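Local coordinates for integron gene cassette protein HFX_CASS3 (Uncultured bacterium, PDB 3FYN) that is of unknown function but has the fold of the GNAT acetyltransferases and so probably transfers an acyl group from a coenzyme A thioester, at residues G32-L37 against A60-L65; R72-A77 against I86-G91; G101-F106 against R135-E140; A120-V125 against G150-A155. All blocks are in the same frame, centred on the assembly; numbering follows the deposited sequence. Where two conformers were deposited one is given.

Contact 1 (G32-L37 against A60-L65)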
loop_
_atom_site.group_PDB
_atom_site.type_symbol
_atom_site.label_atom_id
_atom_site.label_comp_id
_atom_site.label_asym_id
_atom_site.label_seq_id
_atom_site.Cartn_x
_atom_site.Cartn_y
_atom_site.Cartn_z
ATOM N N GLY A 32 -22.500 7.413 -9.552
ATOM C CA GLY A 32 -23.881 6.987 -9.413
ATOM C C GLY A 32 -24.023 5.601 -8.808
ATOM O O GLY A 32 -25.114 5.193 -8.403
ATOM N N ASP A 33 -22.915 4.871 -8.746
ATOM C CA ASP A 33 -22.918 3.513 -8.206
ATOM C C ASP A 33 -22.724 3.470 -6.698
ATOM O O ASP A 33 -22.754 2.388 -6.099
ATOM C CB ASP A 33 -21.812 2.681 -8.856
ATOM C CG ASP A 33 -22.089 2.368 -10.312
ATOM O OD1 ASP A 33 -23.238 1.993 -10.649
ATOM O OD2 ASP A 33 -21.146 2.471 -11.120
ATOM N N VAL A 34 -22.498 4.626 -6.083
ATOM C CA VAL A 34 -22.191 4.647 -4.653
ATOM C C VAL A 34 -23.266 3.957 -3.798
ATOM O O VAL A 34 -22.939 3.172 -2.913
ATOM C CB VAL A 34 -21.880 6.072 -4.138
ATOM C CG1 VAL A 34 -21.865 6.106 -2.603
ATOM C CG2 VAL A 34 -20.542 6.549 -4.693
ATOM N N PRO A 35 -24.553 4.227 -4.066
ATOM C CA PRO A 35 -25.540 3.527 -3.238
ATOM C C PRO A 35 -25.428 2.000 -3.312
ATOM O O PRO A 35 -25.549 1.336 -2.282
ATOM C CB PRO A 35 -26.876 4.014 -3.805
ATOM C CG PRO A 35 -26.566 5.396 -4.296
ATOM C CD PRO A 35 -25.171 5.292 -4.874
ATOM N N VAL A 36 -25.203 1.452 -4.504
ATOM C CA VAL A 36 -25.050 0.008 -4.639
ATOM C C VAL A 36 -23.736 -0.482 -4.014
ATOM O O VAL A 36 -23.700 -1.531 -3.366
ATOM C CB VAL A 36 -25.186 -0.448 -6.114
ATOM C CG1 VAL A 36 -24.618 -1.846 -6.299
ATOM C CG2 VAL A 36 -26.653 -0.408 -6.548
ATOM N N LEU A 37 -22.661 0.287 -4.184
ATOM C CA LEU A 37 -21.382 -0.071 -3.571
ATOM C C LEU A 37 -21.494 -0.141 -2.051
ATOM O O LEU A 37 -20.954 -1.048 -1.413
ATOM C CB LEU A 37 -20.288 0.920 -3.975
ATOM C CG LEU A 37 -19.794 0.725 -5.412
ATOM C CD1 LEU A 37 -19.037 1.964 -5.902
ATOM C CD2 LEU A 37 -18.936 -0.544 -5.522
ATOM N N ALA A 60 -15.897 6.954 2.036
ATOM C CA ALA A 60 -14.770 6.206 1.489
ATOM C C ALA A 60 -14.892 5.998 -0.019
ATOM O O ALA A 60 -13.943 6.253 -0.767
ATOM C CB ALA A 60 -14.614 4.867 2.206
ATOM N N PHE A 61 -16.056 5.542 -0.473
ATOM C CA PHE A 61 -16.236 5.296 -1.900
ATOM C C PHE A 61 -16.141 6.600 -2.684
ATOM O O PHE A 61 -15.538 6.645 -3.750
ATOM C CB PHE A 61 -17.561 4.582 -2.190
ATOM C CG PHE A 61 -17.535 3.102 -1.913
ATOM C CD1 PHE A 61 -16.680 2.265 -2.613
ATOM C CD2 PHE A 61 -18.401 2.543 -0.983
ATOM C CE1 PHE A 61 -16.661 0.899 -2.365
ATOM C CE2 PHE A 61 -18.386 1.181 -0.726
ATOM C CZ PHE A 61 -17.521 0.354 -1.430
ATOM N N LYS A 62 -16.724 7.665 -2.151
ATOM C CA LYS A 62 -16.668 8.950 -2.829
ATOM C C LYS A 62 -15.246 9.482 -2.902
ATOM O O LYS A 62 -14.851 10.050 -3.912
ATOM C CB LYS A 62 -17.594 9.966 -2.161
ATOM C CG LYS A 62 -19.053 9.775 -2.545
ATOM C CD LYS A 62 -19.977 10.596 -1.661
ATOM C CE LYS A 62 -19.821 12.087 -1.890
ATOM N NZ LYS A 62 -20.812 12.860 -1.073
ATOM N N ALA A 63 -14.479 9.289 -1.836
ATOM C CA ALA A 63 -13.093 9.735 -1.824
ATOM C C ALA A 63 -12.295 9.054 -2.927
ATOM O O ALA A 63 -11.532 9.700 -3.651
ATOM C CB ALA A 63 -12.457 9.460 -0.466
ATOM N N LEU A 64 -12.459 7.743 -3.044
ATOM C CA LEU A 64 -11.701 6.980 -4.014
ATOM C C LEU A 64 -12.157 7.307 -5.436
ATOM O O LEU A 64 -11.332 7.520 -6.318
ATOM C CB LEU A 64 -11.820 5.485 -3.716
ATOM C CG LEU A 64 -10.966 4.539 -4.555
ATOM C CD1 LEU A 64 -9.527 5.007 -4.616
ATOM C CD2 LEU A 64 -11.050 3.142 -3.981
ATOM N N LEU A 65 -13.470 7.367 -5.654
ATOM C CA LEU A 65 -14.003 7.695 -6.974
ATOM C C LEU A 65 -13.662 9.122 -7.399
ATOM O O LEU A 65 -13.602 9.423 -8.588
ATOM C CB LEU A 65 -15.521 7.483 -7.018
ATOM C CG LEU A 65 -15.998 6.032 -6.924
ATOM C CD1 LEU A 65 -17.507 5.967 -6.722
ATOM C CD2 LEU A 65 -15.581 5.241 -8.161
#

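Contact 2 (R72-A77 against I86-G91)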
loop_
_atom_site.group_PDB
_atom_site.type_symbol
_atom_site.label_atom_id
_atom_site.label_comp_id
_atom_site.label_asym_id
_atom_site.label_seq_id
_atom_site.Cartn_x
_atom_site.Cartn_y
_atom_site.Cartn_z
ATOM N N ARG A 72 -9.051 2.481 -8.277
ATOM C CA ARG A 72 -10.179 2.246 -9.171
ATOM C C ARG A 72 -11.134 1.249 -8.547
ATOM O O ARG A 72 -10.725 0.395 -7.771
ATOM C CB ARG A 72 -9.687 1.651 -10.491
ATOM C CG ARG A 72 -8.711 2.509 -11.267
ATOM C CD ARG A 72 -9.409 3.678 -11.919
ATOM N NE ARG A 72 -8.612 4.223 -13.008
ATOM C CZ ARG A 72 -7.569 5.019 -12.819
ATOM N NH1 ARG A 72 -7.215 5.347 -11.583
ATOM N NH2 ARG A 72 -6.883 5.481 -13.853
ATOM N N ILE A 73 -12.405 1.338 -8.927
ATOM C CA ILE A 73 -13.410 0.392 -8.467
ATOM C C ILE A 73 -14.138 -0.187 -9.676
ATOM O O ILE A 73 -14.452 0.536 -10.622
ATOM C CB ILE A 73 -14.435 1.082 -7.547
ATOM C CG1 ILE A 73 -13.720 1.822 -6.408
ATOM C CG2 ILE A 73 -15.436 0.070 -6.997
ATOM C CD1 ILE A 73 -14.640 2.703 -5.577
ATOM N N TRP A 74 -14.383 -1.493 -9.646
ATOM C CA TRP A 74 -15.202 -2.158 -10.658
ATOM C C TRP A 74 -16.383 -2.843 -9.986
ATOM O O TRP A 74 -16.268 -3.318 -8.852
ATOM C CB TRP A 74 -14.396 -3.222 -11.397
ATOM C CG TRP A 74 -13.358 -2.720 -12.336
ATOM C CD1 TRP A 74 -13.484 -2.568 -13.692
ATOM C CD2 TRP A 74 -12.012 -2.357 -12.017
ATOM N NE1 TRP A 74 -12.304 -2.122 -14.231
ATOM C CE2 TRP A 74 -11.386 -1.975 -13.224
ATOM C CE3 TRP A 74 -11.274 -2.308 -10.826
ATOM C CZ2 TRP A 74 -10.058 -1.556 -13.277
ATOM C CZ3 TRP A 74 -9.951 -1.892 -10.883
ATOM C CH2 TRP A 74 -9.359 -1.522 -12.102
ATOM N N LEU A 75 -17.508 -2.901 -10.694
ATOM C CA LEU A 75 -18.670 -3.650 -10.246
ATOM C C LEU A 75 -18.766 -4.921 -11.066
ATOM O O LEU A 75 -18.353 -4.956 -12.228
ATOM C CB LEU A 75 -19.949 -2.830 -10.416
ATOM C CG LEU A 75 -20.195 -1.829 -9.281
ATOM C CD1 LEU A 75 -21.077 -0.674 -9.729
ATOM C CD2 LEU A 75 -20.794 -2.530 -8.075
ATOM N N ILE A 76 -19.301 -5.964 -10.445
ATOM C CA ILE A 76 -19.441 -7.258 -11.085
ATOM C C ILE A 76 -20.918 -7.461 -11.349
ATOM O O ILE A 76 -21.723 -7.474 -10.420
ATOM C CB ILE A 76 -18.887 -8.370 -10.183
ATOM C CG1 ILE A 76 -17.404 -8.107 -9.890
ATOM C CG2 ILE A 76 -19.078 -9.738 -10.831
ATOM C CD1 ILE A 76 -16.805 -9.031 -8.853
ATOM N N ALA A 77 -21.265 -7.590 -12.624
ATOM C CA ALA A 77 -22.660 -7.602 -13.045
ATOM C C ALA A 77 -23.168 -8.992 -13.393
ATOM O O ALA A 77 -22.443 -9.818 -13.937
ATOM C CB ALA A 77 -22.856 -6.668 -14.231
ATOM N N ILE A 86 -14.923 -4.949 -6.738
ATOM C CA ILE A 86 -13.510 -5.096 -6.423
ATOM C C ILE A 86 -12.856 -3.728 -6.442
ATOM O O ILE A 86 -13.166 -2.886 -7.293
ATOM C CB ILE A 86 -12.817 -6.089 -7.396
ATOM C CG1 ILE A 86 -11.391 -6.412 -6.938
ATOM C CG2 ILE A 86 -12.850 -5.573 -8.834
ATOM C CD1 ILE A 86 -10.827 -7.668 -7.588
ATOM N N VAL A 87 -11.960 -3.505 -5.487
ATOM C CA VAL A 87 -11.311 -2.219 -5.330
ATOM C C VAL A 87 -9.809 -2.364 -5.489
ATOM O O VAL A 87 -9.186 -3.187 -4.826
ATOM C CB VAL A 87 -11.602 -1.617 -3.938
ATOM C CG1 VAL A 87 -10.898 -0.287 -3.789
ATOM C CG2 VAL A 87 -13.103 -1.459 -3.742
ATOM N N LEU A 88 -9.239 -1.558 -6.376
ATOM C CA LEU A 88 -7.794 -1.460 -6.545
ATOM C C LEU A 88 -7.308 -0.161 -5.915
ATOM O O LEU A 88 -7.806 0.917 -6.239
ATOM C CB LEU A 88 -7.450 -1.454 -8.040
ATOM C CG LEU A 88 -6.020 -1.061 -8.424
ATOM C CD1 LEU A 88 -5.022 -2.143 -8.019
ATOM C CD2 LEU A 88 -5.928 -0.795 -9.916
ATOM N N THR A 89 -6.338 -0.247 -5.010
ATOM C CA THR A 89 -5.705 0.972 -4.515
ATOM C C THR A 89 -4.242 1.002 -4.925
ATOM O O THR A 89 -3.632 -0.046 -5.137
ATOM C CB THR A 89 -5.858 1.142 -2.996
ATOM O OG1 THR A 89 -5.280 0.017 -2.327
ATOM C CG2 THR A 89 -7.329 1.244 -2.630
ATOM N N LEU A 90 -3.702 2.210 -5.053
ATOM C CA LEU A 90 -2.377 2.423 -5.625
ATOM C C LEU A 90 -1.457 3.125 -4.643
ATOM O O LEU A 90 -1.888 4.001 -3.898
ATOM C CB LEU A 90 -2.492 3.264 -6.896
ATOM C CG LEU A 90 -3.313 2.616 -8.012
ATOM C CD1 LEU A 90 -3.546 3.590 -9.157
ATOM C CD2 LEU A 90 -2.629 1.350 -8.505
ATOM N N GLY A 91 -0.185 2.744 -4.659
ATOM C CA GLY A 91 0.809 3.363 -3.802
ATOM C C GLY A 91 2.198 3.189 -4.380
ATOM O O GLY A 91 2.458 2.263 -5.141
#

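Contact 3 (G101-F106 against R135-E140). With MG (magnesium ion), chain B.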
loop_
_atom_site.group_PDB
_atom_site.type_symbol
_atom_site.label_atom_id
_atom_site.label_comp_id
_atom_site.label_asym_id
_atom_site.label_seq_id
_atom_site.Cartn_x
_atom_site.Cartn_y
_atom_site.Cartn_z
ATOM N N GLY A 101 0.003 -2.010 -6.719
ATOM C CA GLY A 101 -1.419 -1.985 -6.447
ATOM C C GLY A 101 -1.804 -3.011 -5.412
ATOM O O GLY A 101 -1.092 -3.994 -5.199
ATOM N N PHE A 102 -2.935 -2.763 -4.757
ATOM C CA PHE A 102 -3.528 -3.717 -3.837
ATOM C C PHE A 102 -4.951 -4.024 -4.260
ATOM O O PHE A 102 -5.711 -3.113 -4.627
ATOM C CB PHE A 102 -3.578 -3.123 -2.430
ATOM C CG PHE A 102 -2.230 -2.828 -1.849
ATOM C CD1 PHE A 102 -1.648 -3.700 -0.951
ATOM C CD2 PHE A 102 -1.537 -1.686 -2.219
ATOM C CE1 PHE A 102 -0.397 -3.431 -0.413
ATOM C CE2 PHE A 102 -0.291 -1.410 -1.687
ATOM C CZ PHE A 102 0.280 -2.285 -0.787
ATOM N N VAL A 103 -5.313 -5.302 -4.205
ATOM C CA VAL A 103 -6.720 -5.677 -4.233
ATOM C C VAL A 103 -7.215 -5.401 -2.817
ATOM O O VAL A 103 -7.088 -6.232 -1.918
ATOM C CB VAL A 103 -6.934 -7.152 -4.630
ATOM C CG1 VAL A 103 -8.422 -7.475 -4.681
ATOM C CG2 VAL A 103 -6.282 -7.430 -5.983
ATOM N N ASP A 104 -7.733 -4.195 -2.627
ATOM C CA ASP A 104 -7.969 -3.648 -1.300
ATOM C C ASP A 104 -9.248 -4.180 -0.671
ATOM O O ASP A 104 -9.320 -4.354 0.539
ATOM C CB ASP A 104 -8.003 -2.123 -1.371
ATOM C CG ASP A 104 -8.002 -1.476 -0.006
ATOM O OD1 ASP A 104 -7.138 -1.826 0.827
ATOM O OD2 ASP A 104 -8.866 -0.613 0.226
ATOM N N ASP A 105 -10.257 -4.430 -1.497
ATOM C CA ASP A 105 -11.472 -5.097 -1.048
ATOM C C ASP A 105 -12.045 -5.854 -2.233
ATOM O O ASP A 105 -11.850 -5.463 -3.383
ATOM C CB ASP A 105 -12.498 -4.105 -0.494
ATOM C CG ASP A 105 -12.526 -4.085 1.028
ATOM O OD1 ASP A 105 -12.061 -5.073 1.636
ATOM O OD2 ASP A 105 -13.019 -3.100 1.616
ATOM N N PHE A 106 -12.745 -6.941 -1.949
ATOM C CA PHE A 106 -13.176 -7.859 -2.990
ATOM C C PHE A 106 -14.325 -8.668 -2.425
ATOM O O PHE A 106 -14.163 -9.401 -1.451
ATOM C CB PHE A 106 -11.988 -8.751 -3.371
ATOM C CG PHE A 106 -12.263 -9.730 -4.478
ATOM C CD1 PHE A 106 -13.278 -9.519 -5.397
ATOM C CD2 PHE A 106 -11.457 -10.852 -4.622
ATOM C CE1 PHE A 106 -13.496 -10.422 -6.421
ATOM C CE2 PHE A 106 -11.672 -11.755 -5.642
ATOM C CZ PHE A 106 -12.692 -11.541 -6.542
ATOM N N ARG A 135 3.520 -1.922 -11.191
ATOM C CA ARG A 135 4.642 -2.857 -11.252
ATOM C C ARG A 135 4.424 -4.163 -10.496
ATOM O O ARG A 135 5.161 -5.132 -10.693
ATOM C CB ARG A 135 5.915 -2.184 -10.737
ATOM C CG ARG A 135 6.182 -0.799 -11.313
ATOM C CD ARG A 135 6.556 -0.859 -12.785
ATOM N NE ARG A 135 7.733 -0.039 -13.072
ATOM C CZ ARG A 135 7.738 1.293 -13.111
ATOM N NH1 ARG A 135 6.625 1.971 -12.875
ATOM N NH2 ARG A 135 8.863 1.945 -13.380
ATOM N N ALA A 136 3.427 -4.186 -9.621
ATOM C CA ALA A 136 3.135 -5.368 -8.821
ATOM C C ALA A 136 1.730 -5.237 -8.253
ATOM O O ALA A 136 1.210 -4.130 -8.125
ATOM C CB ALA A 136 4.162 -5.530 -7.691
ATOM N N LEU A 137 1.113 -6.369 -7.940
ATOM C CA LEU A 137 -0.249 -6.382 -7.418
ATOM C C LEU A 137 -0.293 -7.331 -6.231
ATOM O O LEU A 137 0.071 -8.502 -6.352
ATOM C CB LEU A 137 -1.234 -6.828 -8.509
ATOM C CG LEU A 137 -2.723 -6.823 -8.145
ATOM C CD1 LEU A 137 -3.157 -5.441 -7.688
ATOM C CD2 LEU A 137 -3.570 -7.298 -9.322
ATOM N N LEU A 138 -0.726 -6.811 -5.084
ATOM C CA LEU A 138 -0.724 -7.557 -3.830
ATOM C C LEU A 138 -2.140 -7.701 -3.282
ATOM O O LEU A 138 -3.043 -6.960 -3.667
ATOM C CB LEU A 138 0.128 -6.833 -2.779
ATOM C CG LEU A 138 1.548 -6.380 -3.139
ATOM C CD1 LEU A 138 2.229 -5.740 -1.927
ATOM C CD2 LEU A 138 2.360 -7.540 -3.651
ATOM N N VAL A 139 -2.330 -8.652 -2.376
ATOM C CA VAL A 139 -3.601 -8.776 -1.667
ATOM C C VAL A 139 -3.370 -9.329 -0.271
ATOM O O VAL A 139 -2.568 -10.243 -0.084
ATOM C CB VAL A 139 -4.615 -9.669 -2.429
ATOM C CG1 VAL A 139 -4.087 -11.084 -2.583
ATOM C CG2 VAL A 139 -5.964 -9.675 -1.721
ATOM N N GLU A 140 -4.062 -8.748 0.706
ATOM C CA GLU A 140 -4.056 -9.248 2.077
ATOM C C GLU A 140 -5.144 -10.295 2.232
ATOM O O GLU A 140 -6.265 -10.103 1.763
ATOM C CB GLU A 140 -4.337 -8.119 3.066
ATOM C CG GLU A 140 -3.242 -7.087 3.208
ATOM C CD GLU A 140 -3.568 -6.057 4.277
ATOM O OE1 GLU A 140 -4.337 -6.385 5.206
ATOM O OE2 GLU A 140 -3.058 -4.922 4.190
HETATM MG MG MG B . -11.403 -5.359 3.745
HETATM O O HOH W 1 -5.694 -6.553 0.352
HETATM O O HOH W 2 -12.280 -3.204 4.097
HETATM O O HOH W 3 -13.493 -6.295 4.382
HETATM O O HOH W 4 -10.514 -5.643 5.806
HETATM O O HOH W 5 -9.445 -4.538 2.926
HETATM O O HOH W 6 -10.590 -7.545 3.199
#

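Contact 4 (A120-V125 against G150-A155)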
loop_
_atom_site.group_PDB
_atom_site.type_symbol
_atom_site.label_atom_id
_atom_site.label_comp_id
_atom_site.label_asym_id
_atom_site.label_seq_id
_atom_site.Cartn_x
_atom_site.Cartn_y
_atom_site.Cartn_z
ATOM N N ALA A 120 -12.732 -13.497 -13.085
ATOM C CA ALA A 120 -12.861 -12.446 -14.088
ATOM C C ALA A 120 -12.525 -11.080 -13.507
ATOM O O ALA A 120 -11.835 -10.277 -14.141
ATOM C CB ALA A 120 -14.265 -12.442 -14.692
ATOM N N ALA A 121 -13.014 -10.816 -12.300
ATOM C CA ALA A 121 -12.737 -9.549 -11.630
ATOM C C ALA A 121 -11.241 -9.334 -11.415
ATOM O O ALA A 121 -10.731 -8.238 -11.644
ATOM C CB ALA A 121 -13.493 -9.464 -10.297
ATOM N N LEU A 122 -10.546 -10.373 -10.959
ATOM C CA LEU A 122 -9.108 -10.278 -10.730
ATOM C C LEU A 122 -8.327 -10.056 -12.026
ATOM O O LEU A 122 -7.353 -9.310 -12.045
ATOM C CB LEU A 122 -8.586 -11.506 -9.979
ATOM C CG LEU A 122 -9.036 -11.627 -8.518
ATOM C CD1 LEU A 122 -8.727 -13.015 -7.981
ATOM C CD2 LEU A 122 -8.394 -10.552 -7.636
ATOM N N GLN A 123 -8.757 -10.701 -13.104
ATOM C CA GLN A 123 -8.109 -10.506 -14.396
ATOM C C GLN A 123 -8.285 -9.075 -14.881
ATOM O O GLN A 123 -7.371 -8.483 -15.454
ATOM C CB GLN A 123 -8.651 -11.494 -15.427
ATOM C CG GLN A 123 -8.132 -12.901 -15.227
ATOM C CD GLN A 123 -6.615 -12.953 -15.213
ATOM O OE1 GLN A 123 -5.962 -12.589 -16.191
ATOM N NE2 GLN A 123 -6.048 -13.399 -14.100
ATOM N N THR A 124 -9.464 -8.516 -14.636
ATOM C CA THR A 124 -9.744 -7.137 -15.007
ATOM C C THR A 124 -8.848 -6.164 -14.243
ATOM O O THR A 124 -8.292 -5.234 -14.822
ATOM C CB THR A 124 -11.222 -6.795 -14.768
ATOM O OG1 THR A 124 -12.025 -7.595 -15.639
ATOM C CG2 THR A 124 -11.487 -5.333 -15.065
ATOM N N VAL A 125 -8.700 -6.383 -12.943
ATOM C CA VAL A 125 -7.828 -5.530 -12.148
ATOM C C VAL A 125 -6.376 -5.662 -12.615
ATOM O O VAL A 125 -5.663 -4.664 -12.743
ATOM C CB VAL A 125 -7.945 -5.839 -10.642
ATOM C CG1 VAL A 125 -6.896 -5.066 -9.852
ATOM C CG2 VAL A 125 -9.349 -5.492 -10.144
ATOM N N GLY A 150 -7.418 -19.649 -3.021
ATOM C CA GLY A 150 -7.967 -20.475 -4.083
ATOM C C GLY A 150 -8.203 -19.677 -5.351
ATOM O O GLY A 150 -7.566 -19.917 -6.380
ATOM N N VAL A 151 -9.127 -18.726 -5.278
ATOM C CA VAL A 151 -9.375 -17.821 -6.390
ATOM C C VAL A 151 -8.128 -16.977 -6.641
ATOM O O VAL A 151 -7.748 -16.733 -7.785
ATOM C CB VAL A 151 -10.579 -16.893 -6.111
ATOM C CG1 VAL A 151 -10.829 -15.975 -7.296
ATOM C CG2 VAL A 151 -11.826 -17.714 -5.793
ATOM N N TYR A 152 -7.487 -16.544 -5.560
ATOM C CA TYR A 152 -6.274 -15.737 -5.666
ATOM C C TYR A 152 -5.124 -16.517 -6.299
ATOM O O TYR A 152 -4.406 -15.997 -7.154
ATOM C CB TYR A 152 -5.850 -15.218 -4.295
ATOM C CG TYR A 152 -6.752 -14.145 -3.726
ATOM C CD1 TYR A 152 -7.239 -14.238 -2.430
ATOM C CD2 TYR A 152 -7.113 -13.037 -4.484
ATOM C CE1 TYR A 152 -8.057 -13.259 -1.902
ATOM C CE2 TYR A 152 -7.934 -12.052 -3.965
ATOM C CZ TYR A 152 -8.403 -12.170 -2.672
ATOM O OH TYR A 152 -9.216 -11.197 -2.141
ATOM N N SER A 153 -4.948 -17.764 -5.879
ATOM C CA SER A 153 -3.862 -18.579 -6.407
ATOM C C SER A 153 -3.972 -18.729 -7.920
ATOM O O SER A 153 -2.984 -18.591 -8.640
ATOM C CB SER A 153 -3.837 -19.953 -5.740
ATOM O OG SER A 153 -2.781 -20.739 -6.263
ATOM N N ARG A 154 -5.181 -19.006 -8.400
ATOM C CA ARG A 154 -5.402 -19.205 -9.828
ATOM C C ARG A 154 -5.261 -17.909 -10.622
ATOM O O ARG A 154 -5.099 -17.936 -11.844
ATOM C CB ARG A 154 -6.769 -19.853 -10.079
ATOM C CG ARG A 154 -6.788 -21.353 -9.814
ATOM C CD ARG A 154 -8.140 -21.982 -10.138
ATOM N NE ARG A 154 -9.025 -22.032 -8.976
ATOM C CZ ARG A 154 -10.043 -21.204 -8.772
ATOM N NH1 ARG A 154 -10.316 -20.251 -9.655
ATOM N NH2 ARG A 154 -10.793 -21.329 -7.684
ATOM N N ALA A 155 -5.319 -16.778 -9.922
ATOM C CA ALA A 155 -5.153 -15.472 -10.549
ATOM C C ALA A 155 -3.683 -15.055 -10.560
ATOM O O ALA A 155 -3.340 -13.954 -11.000
ATOM C CB ALA A 155 -5.997 -14.426 -9.831
#

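Contact 1 (G32-L37 against A60-L65)
Val34 and Phe61 mark the nearest approach of the two backbones, with their CA atoms 6.6 Å apart. Residues 32-37 run from a short 3-10 turn into the start of helix 34-47, while 60-65 belong to helix 54-66. No hydrogen bond joins them, and the contact is made by apolar side chains. Leu37 lies over the Phe61 ring: its CB stands 3.7 Å from the ring centroid and only 8° off the ring normal, a CH-pi contact made squarely over one face. The carbonyl oxygen of the same leucine also approaches the ring, Leu37 O lying 3.5 Å from Phe61 CE2. These are the two helices that follow the first strand in the GNAT fold, and here they cover the same face of the sheet, where Phe61 and Leu65 also rest on Ile73. A turn beyond Phe61, Leu65 slides past Val34 in the opposite direction, bringing Leu65 CD1 to 3.7 Å from Val34 CG2. With CG1 of Val34 anti to the backbone N (chi1 168°), CG2 lies beside that N and also meets the aliphatic part of Lys62, whose CG is 4.2 Å away before the chain bends outward. With the ring of Phe61 cut back to an alanine, Leu37 CB would lose its face contact, and a gap would probably open between the two helices. Met94 of the second subunit packs on Phe61 as well.

Contact 2 (R72-A77 against I86-G91)
Ile86 meets Trp74 through CG2, which the first torsion of the isoleucine sets between its backbone N and carbonyl carbon, so that Ile86 CG2 comes within 3.8 Å of Trp74 CB. The indole, its CG anti to the carbonyl carbon (chi1 -72°), then extends beside Leu88, both side chains pointing the same way, and presents its edge, with Trp74 CZ3 3.8 Å from Leu88 CB and that carbon in the ring plane. Beneath them the strands form an antiparallel hairpin ladder. Arg72-Leu88 and Trp74-Ile86 are hydrogen-bonded pairs, whose straightest bond runs from Trp74 N to Ile86 O (3.0 Å, 172° at the hydrogen). Ile73-Val87, between them, is a non-hydrogen-bonded pair on the other face, where Ile73 CG1 lies 4.3 Å from Val87 CG2. A serine at Trp74 would take away the ring edge beside Leu88 and is likely to leave that side chain and the helix above it without their shared partner. That helix, 117-131, packs on the side of the sheet that carries Trp74, through Thr124 and Val125, whereas helix 54-66 covers Ile73 and Val87 from the other; strands 26-28 and 98-108 flank the hairpin within the sheet.

Contact 3 (G101-F106 against R135-E140)
Leu137 fits the hollow left beside Gly101, which has no side chain to fill it: Leu137 CD1 lies against the glycine backbone, 3.5 Å from Gly101 O. The CG of this leucine is anti to its backbone N (chi1 -177°), and from there the branch leans back over the neighbouring strand to touch Val103 CG2 as well. On the other face Phe102 and Leu138 lie side by side, and the methyl Leu138 CD1 fills the space next to Phe102 CE1 at 3.8 Å. Three backbone bonds hold the parallel strands in register, Gly101 N to Ala136 O, Leu138 N to Gly101 O and Val103 N to Leu138 O, the last at 2.9 Å. Strand 98-108, helix 117-131 and strand 136-140 form a beta-alpha-beta unit, and the parting of its two strands beyond this point resembles the splay between the fourth and fifth strands of GNAT enzymes, where acetyl-CoA typically inserts. A water fills the widening gap, donating to Val103 O (2.7 Å) and accepting from Glu140 N (2.8 Å), while Val139 CG2 presses on Val103 O at 3.6 Å. Asp104 and Asp105 both bond to Val87, consistent with a beta bulge. Asp105 OD1 binds a magnesium ion at 2.2 Å, five waters completing its six ligands, and one of these waters donates back to Asp105 OD2. Glu140 forms salt bridges to Arg100 and Arg162 of the second subunit.

Contact 4 (A120-V125 against G150-A155)
Leu122 inserts one methyl, CD1, among three side chains of the short helix 151-154 and its end, and this is the close-packed part of the contact. Leu122 CD1 lies 3.6 Å from Ala155 CB, 3.7 Å from Val151 CG1 and 3.9 Å from Tyr152 CD2. With CG anti to the carbonyl carbon (chi1 -69°), the leucine is directed away from its own helix towards this cluster, and it crosses Tyr152 at about a right angle. Its second methyl follows the same ring, Leu122 CD2 being 4.0 Å from Tyr152 CE2. The small side chain of Ala155 lets the backbones come within 6.5 Å, measured between the CA atoms of Leu122 and Ala155. In the GNAT fold helix 117-131 is the one whose amino end usually receives the pyrophosphate of coenzyme A; an acetate ion, probably from the crystallisation liquor, lies about 4 Å from the side chain of Val151. The outer side is much looser, for there Gln123, exposed and modelled in two conformers, merely skirts Ala155. The short helix itself follows residues that are not modelled and is weakly bonded at its end. Ala155 O nonetheless accepts hydrogen bonds from Lys126 NZ and from Gln167 NE2 of the second subunit.

How the contacts relate
Contact 2 is the hub, its hairpin between the helices of contact 1 on one face and helix 117-131 of contact 4 on the other. Phe61 CD1 comes within 3.6 Å of Ile73 CD1 on the first face, and Ile86 CD1 within 3.7 Å of Val125 CG2 on the second. Contact 3 continues the same sheet, its centre about 10 Å from that of contact 2, and meets contact 4 where Phe106 CD2 lies 3.4 Å from Tyr152 OH. Contacts 1 and 4, centres about 22 Å apart, do not touch. The magnesium ion on Asp105 is about 10 Å from the side chain of Phe61 and 9 Å from that of Tyr152. All four touch the second subunit.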